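Uncharacterized protein Tm1382 (Thermotoga maritima, PDB 3E57) is of unknown function but belongs to the Nudix superfamily and is probably a hydrolase of a nucleoside diphosphate linked to another group. Local coordinates at residues E16-V20 against H106-G110; F33-V39 against L141-S147; P71-I75 against L123-V127; N97-L101 against V191-S196. All blocks are in the same frame, centred on the assembly; numbering follows the deposited sequence.

Overall arrangement
Contacts 1 and 3 hold the two ends of the Nudix signature region: its loop (106-110) crosses strand 17-22, and its helix (115-130) packs on strand 66-77. Their centres lie 14 Å apart and they touch where Arg125 NH2 meets His106 O at 2.8 Å. Contact 4 joins the other flank of strand 66-77, its centre 16 Å from that of contact 3, through Tyr72 OH at 2.6 Å from Leu101 O. Contact 2, about 17 Å from contacts 3 and 4 between centres, carries the same sheet toward the second subunit and meets contact 4 between Ile144 and Trp195. Contacts 1 and 4, whose centres are 25 Å apart, lie on opposite sides of the chain's centre.

Contact 1 (E16-V20 against H106-G110); sequences ERILV and HVREG
Residues 17-20 begin an extended strand crossed almost at right angles (98° end to end) by the loop 106-109, extended at 106-108 and turning at Glu109. A single bridge pairs Ile18 with Arg108 (CA-CA 4.4 Å). Two backbone hydrogen bonds flank it: Glu109 N to Arg17 O at 2.8 Å and Leu19 N to Val107 O at 2.8 Å. Val107 O also receives a CA-H...O contact from Ile18 CA, 3.0 Å away. The next polar pair is bridged by a water, which donates to Leu19 O (2.9 Å) and accepts from Val107 N (2.8 Å). Loop 106-110 belongs to the Nudix signature region leading into helix 115-130; accordingly His106 O accepts from Arg125 of that helix, while Arg108 N donates to Asp111 OD2. Arg17 (chi1 m) and Glu109 (chi1 and chi2 t) form a two-pronged salt bridge, Arg17 NE to Glu109 OE1 at 3.0 Å and Arg17 NH2 to Glu109 OE2 at 2.9 Å. Glu16, fully extended, makes a long ion pair, Glu16 OE2 to Arg108 NE at 3.9 Å. His106 (chi1 m) hydrogen-bonds through NE2 to Gln68. Leu19 CB packs on Val107 CB at 3.7 Å, and Ile18 CG2 lies 3.6 Å from His106 CB.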
loop_
_atom_site.group_PDB
_atom_site.type_symbol
_atom_site.label_atom_id
_atom_site.label_comp_id
_atom_site.label_asym_id
_atom_site.label_seq_id
_atom_site.Cartn_x
_atom_site.Cartn_y
_atom_site.Cartn_z
ATOM N N GLU B 16 -17.836 17.809 19.060
ATOM C CA GLU B 16 -16.862 16.688 18.955
ATOM C C GLU B 16 -15.503 17.177 18.434
ATOM O O GLU B 16 -15.307 17.319 17.223
ATOM C CB GLU B 16 -17.431 15.592 18.043
ATOM C CG GLU B 16 -16.554 14.342 17.913
ATOM C CD GLU B 16 -17.116 13.307 16.950
ATOM O OE1 GLU B 16 -18.153 13.582 16.309
ATOM O OE2 GLU B 16 -16.512 12.216 16.827
ATOM N N ARG B 17 -14.571 17.439 19.351
ATOM C CA ARG B 17 -13.183 17.731 18.984
ATOM C C ARG B 17 -12.406 16.419 18.950
ATOM O O ARG B 17 -12.462 15.639 19.904
ATOM C CB ARG B 17 -12.529 18.691 19.977
ATOM C CG ARG B 17 -13.141 20.096 19.979
ATOM C CD ARG B 17 -12.078 21.171 19.766
ATOM N NE ARG B 17 -11.066 21.167 20.821
ATOM C CZ ARG B 17 -9.864 21.731 20.715
ATOM N NH1 ARG B 17 -9.499 22.369 19.607
ATOM N NH2 ARG B 17 -9.014 21.664 21.731
ATOM N N ILE B 18 -11.663 16.192 17.871
ATOM C CA ILE B 18 -11.049 14.877 17.630
ATOM C C ILE B 18 -9.543 14.926 17.370
ATOM O O ILE B 18 -9.011 15.958 16.973
ATOM C CB ILE B 18 -11.779 14.101 16.496
ATOM C CG1 ILE B 18 -11.953 14.943 15.222
ATOM C CG2 ILE B 18 -13.137 13.628 16.980
ATOM C CD1 ILE B 18 -10.728 15.069 14.368
ATOM N N LEU B 19 -8.869 13.795 17.606
ATOM C CA LEU B 19 -7.411 13.714 17.515
ATOM C C LEU B 19 -6.933 13.802 16.068
ATOM O O LEU B 19 -7.405 13.065 15.186
ATOM C CB LEU B 19 -6.888 12.415 18.154
ATOM C CG LEU B 19 -5.369 12.179 18.207
ATOM C CD1 LEU B 19 -4.676 13.235 19.061
ATOM C CD2 LEU B 19 -5.060 10.785 18.732
ATOM N N VAL B 20 -5.977 14.699 15.846
ATOM C CA VAL B 20 -5.371 14.899 14.539
ATOM C C VAL B 20 -3.863 15.065 14.675
ATOM O O VAL B 20 -3.359 15.295 15.766
ATOM C CB VAL B 20 -5.970 16.137 13.833
ATOM C CG1 VAL B 20 -7.447 15.929 13.571
ATOM C CG2 VAL B 20 -5.751 17.422 14.669
ATOM N N HIS B 106 -13.211 7.965 15.327
ATOM C CA HIS B 106 -12.342 9.065 15.727
ATOM C C HIS B 106 -11.987 8.974 17.205
ATOM O O HIS B 106 -12.722 8.375 17.993
ATOM C CB HIS B 106 -13.018 10.398 15.421
ATOM C CG HIS B 106 -13.159 10.667 13.957
ATOM N ND1 HIS B 106 -14.199 10.162 13.206
ATOM C CD2 HIS B 106 -12.381 11.373 13.102
ATOM C CE1 HIS B 106 -14.061 10.553 11.951
ATOM N NE2 HIS B 106 -12.969 11.293 11.861
ATOM N N VAL B 107 -10.849 9.550 17.575
ATOM C CA VAL B 107 -10.502 9.696 18.983
ATOM C C VAL B 107 -10.993 11.074 19.419
ATOM O O VAL B 107 -10.698 12.069 18.767
ATOM C CB VAL B 107 -8.984 9.547 19.211
ATOM C CG1 VAL B 107 -8.622 9.822 20.670
ATOM C CG2 VAL B 107 -8.524 8.148 18.778
ATOM N N ARG B 108 -11.755 11.112 20.510
ATOM C CA ARG B 108 -12.367 12.353 20.990
ATOM C C ARG B 108 -11.537 12.955 22.107
ATOM O O ARG B 108 -10.926 12.240 22.900
ATOM C CB ARG B 108 -13.776 12.092 21.511
ATOM C CG ARG B 108 -14.739 11.527 20.481
ATOM C CD ARG B 108 -16.010 11.054 21.160
ATOM N NE ARG B 108 -16.916 10.364 20.246
ATOM C CZ ARG B 108 -17.909 9.558 20.627
ATOM N NH1 ARG B 108 -18.140 9.310 21.914
ATOM N NH2 ARG B 108 -18.674 8.978 19.706
ATOM N N GLU B 109 -11.542 14.280 22.179
ATOM C CA GLU B 109 -10.803 15.015 23.217
ATOM C C GLU B 109 -11.113 14.559 24.644
ATOM O O GLU B 109 -10.230 14.576 25.511
ATOM C CB GLU B 109 -11.082 16.512 23.086
ATOM C CG GLU B 109 -10.130 17.379 23.890
ATOM C CD GLU B 109 -10.262 18.846 23.554
ATOM O OE1 GLU B 109 -11.335 19.252 23.060
ATOM O OE2 GLU B 109 -9.284 19.589 23.788
ATOM N N GLY B 110 -12.361 14.158 24.879
ATOM C CA GLY B 110 -12.799 13.681 26.182
ATOM C C GLY B 110 -12.425 12.248 26.509
ATOM O O GLY B 110 -12.755 11.759 27.585
HETATM O O HOH W 1 -9.467 11.040 15.638
#

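Contact 2 (F33-V39 against L141-S147); sequences FEGFMRV and LGLINSS
Strand 36-38 runs antiparallel to the end of strand 141-145, their short axes 4.7 Å apart at 152°. Gly35-Asn145 and Met37-Leu143 are hydrogen-bonded pairs, with N-to-O distances of 2.8 Å (Gly35 N to Asn145 O), 2.9 Å (Asn145 N to Gly35 O) and 3.0 Å for both Met37 N to Leu143 O and Leu143 N to Met37 O; Phe36-Ile144 between them is non-hydrogen-bonded. The fit depends on two glycines. At Gly142 (phi/psi 159/-156) the missing side chain leaves a hollow filled by the Phe36 ring (chi1 t): Phe36 CE1 lies 3.5 Å from Gly142 CA, and a CB there would clash. Gly35 (124/-125) lets the chain turn its corner. Before that corner, Phe33 (chi1 p) folds back, its ring wedging against Leu143 CB (4.0 Å from Phe33 CZ) and Asn145 CB (3.6 Å from Phe33 CE1), while Asn145 ND2 donates to Phe33 O at 3.1 Å and OD1 bonds Lys67. Val39 CG2 abuts Leu143 CG at 4.0 Å. Glu34 clasps the far end, Ser147 OG donating to Glu34 OE1 (2.7 Å) and Ser147 N to Glu34 OE2 (2.9 Å). Leu141 and Gly142 form a classic bulge opposite Leu159 of strand 155-163. Helix 194-206 packs against Phe36 and Ile144, helix 23-30 against Leu143 and Asn145, and Phe33, Glu34, Phe36 and Met37 pair antiparallel with a strand of the second subunit, continuing the sheet across the dimer.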
loop_
_atom_site.group_PDB
_atom_site.type_symbol
_atom_site.label_atom_id
_atom_site.label_comp_id
_atom_site.label_asym_id
_atom_site.label_seq_id
_atom_site.Cartn_x
_atom_site.Cartn_y
_atom_site.Cartn_z
ATOM N N PHE B 33 4.375 6.817 2.044
ATOM C CA PHE B 33 3.930 5.505 1.592
ATOM C C PHE B 33 2.465 5.542 1.218
ATOM O O PHE B 33 1.744 6.429 1.647
ATOM C CB PHE B 33 4.192 4.440 2.658
ATOM C CG PHE B 33 3.422 4.631 3.928
ATOM C CD1 PHE B 33 2.312 3.847 4.211
ATOM C CD2 PHE B 33 3.823 5.575 4.863
ATOM C CE1 PHE B 33 1.623 4.009 5.392
ATOM C CE2 PHE B 33 3.142 5.740 6.039
ATOM C CZ PHE B 33 2.035 4.955 6.314
ATOM N N GLU B 34 2.056 4.573 0.411
ATOM C CA GLU B 34 0.679 4.442 -0.059
ATOM C C GLU B 34 0.259 3.018 0.224
ATOM O O GLU B 34 0.764 2.104 -0.394
ATOM C CB GLU B 34 0.617 4.719 -1.567
ATOM C CG GLU B 34 -0.752 4.504 -2.224
ATOM C CD GLU B 34 -1.769 5.592 -1.874
ATOM O OE1 GLU B 34 -1.365 6.772 -1.734
ATOM O OE2 GLU B 34 -2.976 5.255 -1.755
ATOM N N GLY B 35 -0.646 2.837 1.173
ATOM C CA GLY B 35 -1.085 1.499 1.553
ATOM C C GLY B 35 -0.882 1.294 3.032
ATOM O O GLY B 35 -1.363 2.083 3.829
ATOM N N PHE B 36 -0.159 0.238 3.396
ATOM C CA PHE B 36 0.097 -0.084 4.792
ATOM C C PHE B 36 1.592 -0.171 5.023
ATOM O O PHE B 36 2.326 -0.628 4.151
ATOM C CB PHE B 36 -0.540 -1.423 5.146
ATOM C CG PHE B 36 -0.021 -2.044 6.412
ATOM C CD1 PHE B 36 -0.603 -1.750 7.632
ATOM C CD2 PHE B 36 1.050 -2.933 6.379
ATOM C CE1 PHE B 36 -0.127 -2.337 8.814
ATOM C CE2 PHE B 36 1.528 -3.524 7.542
ATOM C CZ PHE B 36 0.937 -3.222 8.765
ATOM N N MET B 37 2.022 0.252 6.206
ATOM C CA MET B 37 3.416 0.083 6.659
ATOM C C MET B 37 3.463 -0.313 8.133
ATOM O O MET B 37 2.812 0.322 8.963
ATOM C CB MET B 37 4.191 1.385 6.482
ATOM C CG MET B 37 5.670 1.225 6.824
ATOM S SD MET B 37 6.630 2.685 6.466
ATOM C CE MET B 37 5.874 3.844 7.572
ATOM N N ARG B 38 4.226 -1.363 8.446
ATOM C CA ARG B 38 4.436 -1.803 9.818
ATOM C C ARG B 38 5.233 -0.745 10.543
ATOM O O ARG B 38 6.199 -0.231 9.990
ATOM C CB ARG B 38 5.208 -3.117 9.863
ATOM C CG ARG B 38 5.642 -3.555 11.270
ATOM C CD ARG B 38 5.406 -5.027 11.497
ATOM N NE ARG B 38 3.980 -5.243 11.253
ATOM C CZ ARG B 38 3.195 -6.142 11.831
ATOM N NH1 ARG B 38 3.643 -7.001 12.750
ATOM N NH2 ARG B 38 1.929 -6.165 11.458
ATOM N N VAL B 39 4.798 -0.400 11.748
ATOM C CA VAL B 39 5.576 0.471 12.633
ATOM C C VAL B 39 5.490 -0.051 14.060
ATOM O O VAL B 39 4.607 -0.829 14.390
ATOM C CB VAL B 39 5.146 1.975 12.572
ATOM C CG1 VAL B 39 5.053 2.486 11.117
ATOM C CG2 VAL B 39 3.873 2.207 13.326
ATOM N N LEU B 141 -0.655 -3.540 14.367
ATOM C CA LEU B 141 0.025 -3.996 13.163
ATOM C C LEU B 141 0.786 -2.884 12.460
ATOM O O LEU B 141 1.892 -3.092 11.997
ATOM C CB LEU B 141 -0.971 -4.646 12.195
ATOM C CG LEU B 141 -1.781 -5.835 12.712
ATOM C CD1 LEU B 141 -2.615 -6.424 11.570
ATOM C CD2 LEU B 141 -0.882 -6.894 13.318
ATOM N N GLY B 142 0.200 -1.700 12.366
ATOM C CA GLY B 142 0.873 -0.581 11.713
ATOM C C GLY B 142 -0.096 0.483 11.259
ATOM O O GLY B 142 -1.210 0.582 11.784
ATOM N N LEU B 143 0.326 1.246 10.255
ATOM C CA LEU B 143 -0.409 2.403 9.763
ATOM C C LEU B 143 -0.935 2.240 8.350
ATOM O O LEU B 143 -0.259 1.679 7.474
ATOM C CB LEU B 143 0.503 3.625 9.780
ATOM C CG LEU B 143 1.026 4.045 11.161
ATOM C CD1 LEU B 143 1.749 5.382 11.046
ATOM C CD2 LEU B 143 -0.096 4.135 12.149
ATOM N N ILE B 144 -2.130 2.770 8.126
ATOM C CA ILE B 144 -2.733 2.809 6.795
ATOM C C ILE B 144 -2.825 4.243 6.318
ATOM O O ILE B 144 -3.463 5.086 6.967
ATOM C CB ILE B 144 -4.158 2.246 6.772
ATOM C CG1 ILE B 144 -4.205 0.824 7.333
ATOM C CG2 ILE B 144 -4.707 2.330 5.343
ATOM C CD1 ILE B 144 -5.636 0.259 7.465
ATOM N N ASN B 145 -2.216 4.512 5.171
ATOM C CA ASN B 145 -2.223 5.835 4.584
ATOM C C ASN B 145 -2.485 5.671 3.111
ATOM O O ASN B 145 -1.618 5.216 2.368
ATOM C CB ASN B 145 -0.875 6.533 4.815
ATOM C CG ASN B 145 -0.858 7.966 4.322
ATOM O OD1 ASN B 145 -1.776 8.733 4.593
ATOM N ND2 ASN B 145 0.196 8.338 3.603
ATOM N N SER B 146 -3.704 5.979 2.686
ATOM C CA SER B 146 -4.060 5.844 1.277
ATOM C C SER B 146 -4.677 7.131 0.798
ATOM O O SER B 146 -5.315 7.843 1.568
ATOM C CB SER B 146 -5.046 4.710 1.066
ATOM O OG SER B 146 -6.200 4.954 1.826
ATOM N N SER B 147 -4.489 7.420 -0.482
ATOM C CA SER B 147 -4.846 8.711 -1.014
ATOM C C SER B 147 -5.900 8.590 -2.105
ATOM O O SER B 147 -6.107 9.540 -2.854
ATOM C CB SER B 147 -3.601 9.397 -1.572
ATOM O OG SER B 147 -3.076 8.667 -2.665
#

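Contact 3 (P71-I75 against L123-V127); sequences PYVVI and LEREV
Strand residues 71-75 lie extended beneath one and a half turns of helix, 123-127, with the two short axes 8.7 Å apart at closest approach and crossed at -57°. Backbones come nearest at the start, where Pro71 CA is 5.6 Å from Leu123 CA, and diverge to 7.3 Å between Val73 CA and Val127 CA. From the strand, Pro71, Val73 and Ile75 point their CA-to-CB bonds at the helix, while Tyr72 points away. Leu123 (chi1 t, chi2 p) reaches down so that its CD1 sits 3.5 Å from both Pro71 CB and Val73 CG2. One helical turn on, Val127 (chi1 t) brings CG2 to 3.5 Å from Val73 CG2, and its CG1 lies 4.4 Å from Ile75 CD1. Val73 is thus gripped by Leu123 and Val127. No hydrogen bond crosses the interface. Glu126 bends (chi1 t, chi2 m) to bring its carboxylate over the strand, OE1 being 3.3 Å from Pro71 O; both atoms are acceptors, so this is mere proximity. Arg125, on a face turned from the strand, instead makes salt bridges with Asp111 and Glu129 and a hydrogen bond to His106 O. Arg125, Glu126 and Val127 open the REVNEE sequence of the Nudix box, and its helix lying across the central sheet is the hallmark of the Nudix alpha/beta/alpha fold; in relatives, glutamates of this motif bind catalytic divalent metals.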
loop_
_atom_site.group_PDB
_atom_site.type_symbol
_atom_site.label_atom_id
_atom_site.label_comp_id
_atom_site.label_asym_id
_atom_site.label_seq_id
_atom_site.Cartn_x
_atom_site.Cartn_y
_atom_site.Cartn_z
ATOM N N PRO B 71 -8.255 4.846 14.966
ATOM C CA PRO B 71 -8.052 3.456 15.341
ATOM C C PRO B 71 -8.955 2.570 14.484
ATOM O O PRO B 71 -10.104 2.929 14.249
ATOM C CB PRO B 71 -8.462 3.425 16.820
ATOM C CG PRO B 71 -9.317 4.643 17.013
ATOM C CD PRO B 71 -8.708 5.656 16.116
ATOM N N TYR B 72 -8.423 1.457 13.993
ATOM C CA TYR B 72 -9.102 0.609 13.011
ATOM C C TYR B 72 -8.820 -0.848 13.373
ATOM O O TYR B 72 -7.688 -1.328 13.231
ATOM C CB TYR B 72 -8.585 0.928 11.612
ATOM C CG TYR B 72 -9.440 0.387 10.485
ATOM C CD1 TYR B 72 -10.698 0.929 10.219
ATOM C CD2 TYR B 72 -8.991 -0.637 9.669
ATOM C CE1 TYR B 72 -11.485 0.448 9.192
ATOM C CE2 TYR B 72 -9.788 -1.116 8.622
ATOM C CZ TYR B 72 -11.032 -0.564 8.397
ATOM O OH TYR B 72 -11.819 -1.046 7.351
ATOM N N VAL B 73 -9.838 -1.542 13.865
ATOM C CA VAL B 73 -9.646 -2.837 14.480
ATOM C C VAL B 73 -10.328 -3.930 13.677
ATOM O O VAL B 73 -11.530 -3.867 13.418
ATOM C CB VAL B 73 -10.196 -2.852 15.923
ATOM C CG1 VAL B 73 -9.877 -4.188 16.592
ATOM C CG2 VAL B 73 -9.617 -1.681 16.726
ATOM N N VAL B 74 -9.540 -4.924 13.291
ATOM C CA VAL B 74 -10.039 -6.129 12.678
ATOM C C VAL B 74 -10.191 -7.151 13.799
ATOM O O VAL B 74 -9.268 -7.340 14.603
ATOM C CB VAL B 74 -9.044 -6.654 11.634
ATOM C CG1 VAL B 74 -9.505 -8.014 11.099
ATOM C CG2 VAL B 74 -8.880 -5.635 10.499
ATOM N N ILE B 75 -11.353 -7.786 13.862
ATOM C CA ILE B 75 -11.677 -8.700 14.949
ATOM C C ILE B 75 -11.609 -10.127 14.443
ATOM O O ILE B 75 -12.187 -10.433 13.406
ATOM C CB ILE B 75 -13.088 -8.391 15.514
ATOM C CG1 ILE B 75 -13.056 -7.064 16.268
ATOM C CG2 ILE B 75 -13.577 -9.514 16.439
ATOM C CD1 ILE B 75 -14.408 -6.544 16.615
ATOM N N LEU B 123 -9.788 4.029 21.289
ATOM C CA LEU B 123 -9.667 2.728 20.617
ATOM C C LEU B 123 -10.658 1.709 21.194
ATOM O O LEU B 123 -11.415 1.083 20.451
ATOM C CB LEU B 123 -8.224 2.222 20.749
ATOM C CG LEU B 123 -7.836 0.793 20.348
ATOM C CD1 LEU B 123 -7.989 0.593 18.873
ATOM C CD2 LEU B 123 -6.396 0.487 20.798
ATOM N N GLU B 124 -10.653 1.557 22.520
ATOM C CA GLU B 124 -11.584 0.665 23.216
ATOM C C GLU B 124 -13.047 1.104 23.015
ATOM O O GLU B 124 -13.902 0.296 22.644
ATOM C CB GLU B 124 -11.239 0.619 24.715
ATOM C CG GLU B 124 -12.102 -0.332 25.541
ATOM C CD GLU B 124 -11.906 -0.179 27.048
ATOM O OE1 GLU B 124 -11.049 0.629 27.481
ATOM O OE2 GLU B 124 -12.625 -0.878 27.804
ATOM N N ARG B 125 -13.322 2.383 23.259
ATOM C CA ARG B 125 -14.670 2.935 23.113
ATOM C C ARG B 125 -15.226 2.727 21.704
ATOM O O ARG B 125 -16.320 2.180 21.528
ATOM C CB ARG B 125 -14.658 4.432 23.436
ATOM C CG ARG B 125 -15.987 5.143 23.171
ATOM C CD ARG B 125 -15.875 6.649 23.334
ATOM N NE ARG B 125 -14.824 7.225 22.501
ATOM C CZ ARG B 125 -14.905 7.396 21.182
ATOM N NH1 ARG B 125 -15.981 7.026 20.506
ATOM N NH2 ARG B 125 -13.894 7.936 20.527
ATOM N N GLU B 126 -14.458 3.189 20.719
ATOM C CA GLU B 126 -14.751 3.041 19.292
ATOM C C GLU B 126 -15.285 1.646 18.955
ATOM O O GLU B 126 -16.340 1.509 18.333
ATOM C CB GLU B 126 -13.457 3.331 18.515
ATOM C CG GLU B 126 -13.512 3.245 17.008
ATOM C CD GLU B 126 -13.200 1.868 16.464
ATOM O OE1 GLU B 126 -12.013 1.445 16.478
ATOM O OE2 GLU B 126 -14.158 1.215 16.007
ATOM N N VAL B 127 -14.549 0.619 19.377
ATOM C CA VAL B 127 -14.929 -0.774 19.139
ATOM C C VAL B 127 -16.207 -1.150 19.902
ATOM O O VAL B 127 -17.119 -1.738 19.330
ATOM C CB VAL B 127 -13.774 -1.739 19.512
ATOM C CG1 VAL B 127 -14.239 -3.201 19.504
ATOM C CG2 VAL B 127 -12.595 -1.543 18.556
#

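Contact 4 (N97-L101 against V191-S196); sequences NLYSL and VMEGWS
This is a loop-to-helix-start contact: the extended loop 97-101, leading into strand 103-104, lies along residues 191-196, where the chain enters helix 194-206. Nearest CA pairs are Leu101-Ser196 (4.7 Å) and Tyr99-Met192 (5.9 Å). Leu101 N donates to Ser196 OG (chi1 m) at 2.9 Å, a nearly straight bond that pins the loop to the first turn of the helix. Nearby, a water donates to Tyr99 O (2.8 Å) and accepts from Glu193 N (2.8 Å), bridging backbones that do not meet directly. Gly194, at positive phi (60/-140), turns the chain into the helix. Met192 (chi1 m, chi2 t) lies along the loop, its CG 3.1 Å from Tyr99 O and 4.0 Å from Tyr99 CB, and its SD 4.1 Å from Leu101 CB. Toward the exposed end, Leu98 CD2 sits 3.2 Å from Val191 O, and Val191 CG2 meets the edge of the Tyr99 ring, 3.8 Å from Tyr99 CD2. Around this seam, Ser100 hydrogen-bonds Thr84 of strand 80-85, Tyr99 packs edge-to-face with Phe188 of helix 185-189, and Tyr72 of strand 66-77 hydrogen-bonds Ser196 OG, setting the C-terminal helix against the sheet.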
loop_
_atom_site.group_PDB
_atom_site.type_symbol
_atom_site.label_atom_id
_atom_site.label_comp_id
_atom_site.label_asym_id
_atom_site.label_seq_id
_atom_site.Cartn_x
_atom_site.Cartn_y
_atom_site.Cartn_z
ATOM N N ASN B 97 -23.838 -1.681 -0.865
ATOM C CA ASN B 97 -23.220 -1.995 0.408
ATOM C C ASN B 97 -22.131 -3.028 0.210
ATOM O O ASN B 97 -22.402 -4.177 -0.142
ATOM C CB ASN B 97 -24.271 -2.470 1.400
ATOM C CG ASN B 97 -25.285 -1.377 1.735
ATOM O OD1 ASN B 97 -26.496 -1.571 1.586
ATOM N ND2 ASN B 97 -24.789 -0.219 2.164
ATOM N N LEU B 98 -20.894 -2.578 0.381
ATOM C CA LEU B 98 -19.731 -3.436 0.296
ATOM C C LEU B 98 -19.583 -4.175 1.608
ATOM O O LEU B 98 -20.040 -3.704 2.652
ATOM C CB LEU B 98 -18.465 -2.618 0.071
ATOM C CG LEU B 98 -18.257 -1.852 -1.239
ATOM C CD1 LEU B 98 -17.546 -0.543 -0.928
ATOM C CD2 LEU B 98 -17.460 -2.649 -2.228
ATOM N N TYR B 99 -18.940 -5.329 1.554
ATOM C CA TYR B 99 -18.450 -5.959 2.769
ATOM C C TYR B 99 -17.294 -5.104 3.307
ATOM O O TYR B 99 -16.503 -4.540 2.541
ATOM C CB TYR B 99 -17.949 -7.359 2.486
ATOM C CG TYR B 99 -18.999 -8.350 2.004
ATOM C CD1 TYR B 99 -20.017 -8.785 2.838
ATOM C CD2 TYR B 99 -18.924 -8.887 0.735
ATOM C CE1 TYR B 99 -20.965 -9.730 2.393
ATOM C CE2 TYR B 99 -19.844 -9.811 0.280
ATOM C CZ TYR B 99 -20.865 -10.237 1.112
ATOM O OH TYR B 99 -21.780 -11.167 0.626
ATOM N N SER B 100 -17.206 -4.988 4.621
ATOM C CA SER B 100 -16.111 -4.237 5.225
ATOM C C SER B 100 -15.391 -5.072 6.282
ATOM O O SER B 100 -15.961 -5.998 6.869
ATOM C CB SER B 100 -16.636 -2.929 5.802
ATOM O OG SER B 100 -17.487 -3.190 6.886
ATOM N N LEU B 101 -14.125 -4.732 6.489
ATOM C CA LEU B 101 -13.222 -5.442 7.372
ATOM C C LEU B 101 -12.525 -4.358 8.175
ATOM O O LEU B 101 -11.713 -3.584 7.629
ATOM C CB LEU B 101 -12.169 -6.216 6.584
ATOM C CG LEU B 101 -11.134 -6.960 7.421
ATOM C CD1 LEU B 101 -11.800 -8.169 8.102
ATOM C CD2 LEU B 101 -9.918 -7.392 6.621
ATOM N N VAL B 191 -13.712 -8.215 -3.426
ATOM C CA VAL B 191 -14.877 -7.336 -3.627
ATOM C C VAL B 191 -14.922 -6.156 -2.656
ATOM O O VAL B 191 -15.862 -5.367 -2.651
ATOM C CB VAL B 191 -16.192 -8.128 -3.528
ATOM C CG1 VAL B 191 -16.213 -9.218 -4.601
ATOM C CG2 VAL B 191 -16.376 -8.738 -2.143
ATOM N N MET B 192 -13.914 -6.039 -1.820
ATOM C CA MET B 192 -13.880 -4.958 -0.854
ATOM C C MET B 192 -13.065 -3.820 -1.448
ATOM O O MET B 192 -12.446 -3.975 -2.509
ATOM C CB MET B 192 -13.309 -5.452 0.476
ATOM C CG MET B 192 -14.298 -6.371 1.240
ATOM S SD MET B 192 -13.837 -6.818 2.939
ATOM C CE MET B 192 -12.193 -7.193 2.574
ATOM N N GLU B 193 -13.096 -2.670 -0.785
ATOM C CA GLU B 193 -12.409 -1.472 -1.256
ATOM C C GLU B 193 -11.742 -0.753 -0.089
ATOM O O GLU B 193 -11.931 -1.114 1.060
ATOM C CB GLU B 193 -13.401 -0.526 -1.962
ATOM C CG GLU B 193 -14.021 -1.085 -3.234
ATOM C CD GLU B 193 -15.037 -0.145 -3.873
ATOM O OE1 GLU B 193 -15.233 0.983 -3.354
ATOM O OE2 GLU B 193 -15.658 -0.544 -4.892
ATOM N N GLY B 194 -10.932 0.253 -0.399
ATOM C CA GLY B 194 -10.385 1.136 0.629
ATOM C C GLY B 194 -9.552 0.422 1.675
ATOM O O GLY B 194 -8.740 -0.455 1.346
ATOM N N TRP B 195 -9.725 0.844 2.927
ATOM C CA TRP B 195 -8.976 0.299 4.055
ATOM C C TRP B 195 -9.328 -1.159 4.290
ATOM O O TRP B 195 -8.483 -1.919 4.737
ATOM C CB TRP B 195 -9.250 1.100 5.325
ATOM C CG TRP B 195 -8.620 2.454 5.371
ATOM C CD1 TRP B 195 -8.049 3.137 4.347
ATOM C CD2 TRP B 195 -8.506 3.290 6.527
ATOM N NE1 TRP B 195 -7.580 4.358 4.792
ATOM C CE2 TRP B 195 -7.854 4.472 6.127
ATOM C CE3 TRP B 195 -8.915 3.160 7.855
ATOM C CZ2 TRP B 195 -7.573 5.511 7.017
ATOM C CZ3 TRP B 195 -8.645 4.205 8.746
ATOM C CH2 TRP B 195 -7.980 5.363 8.313
ATOM N N SER B 196 -10.559 -1.560 3.977
ATOM C CA SER B 196 -10.950 -2.970 4.109
ATOM C C SER B 196 -10.088 -3.869 3.223
ATOM O O SER B 196 -9.585 -4.905 3.657
ATOM C CB SER B 196 -12.442 -3.148 3.797
ATOM O OG SER B 196 -13.231 -2.570 4.838
HETATM O O HOH W 2 -14.842 -2.640 1.421
#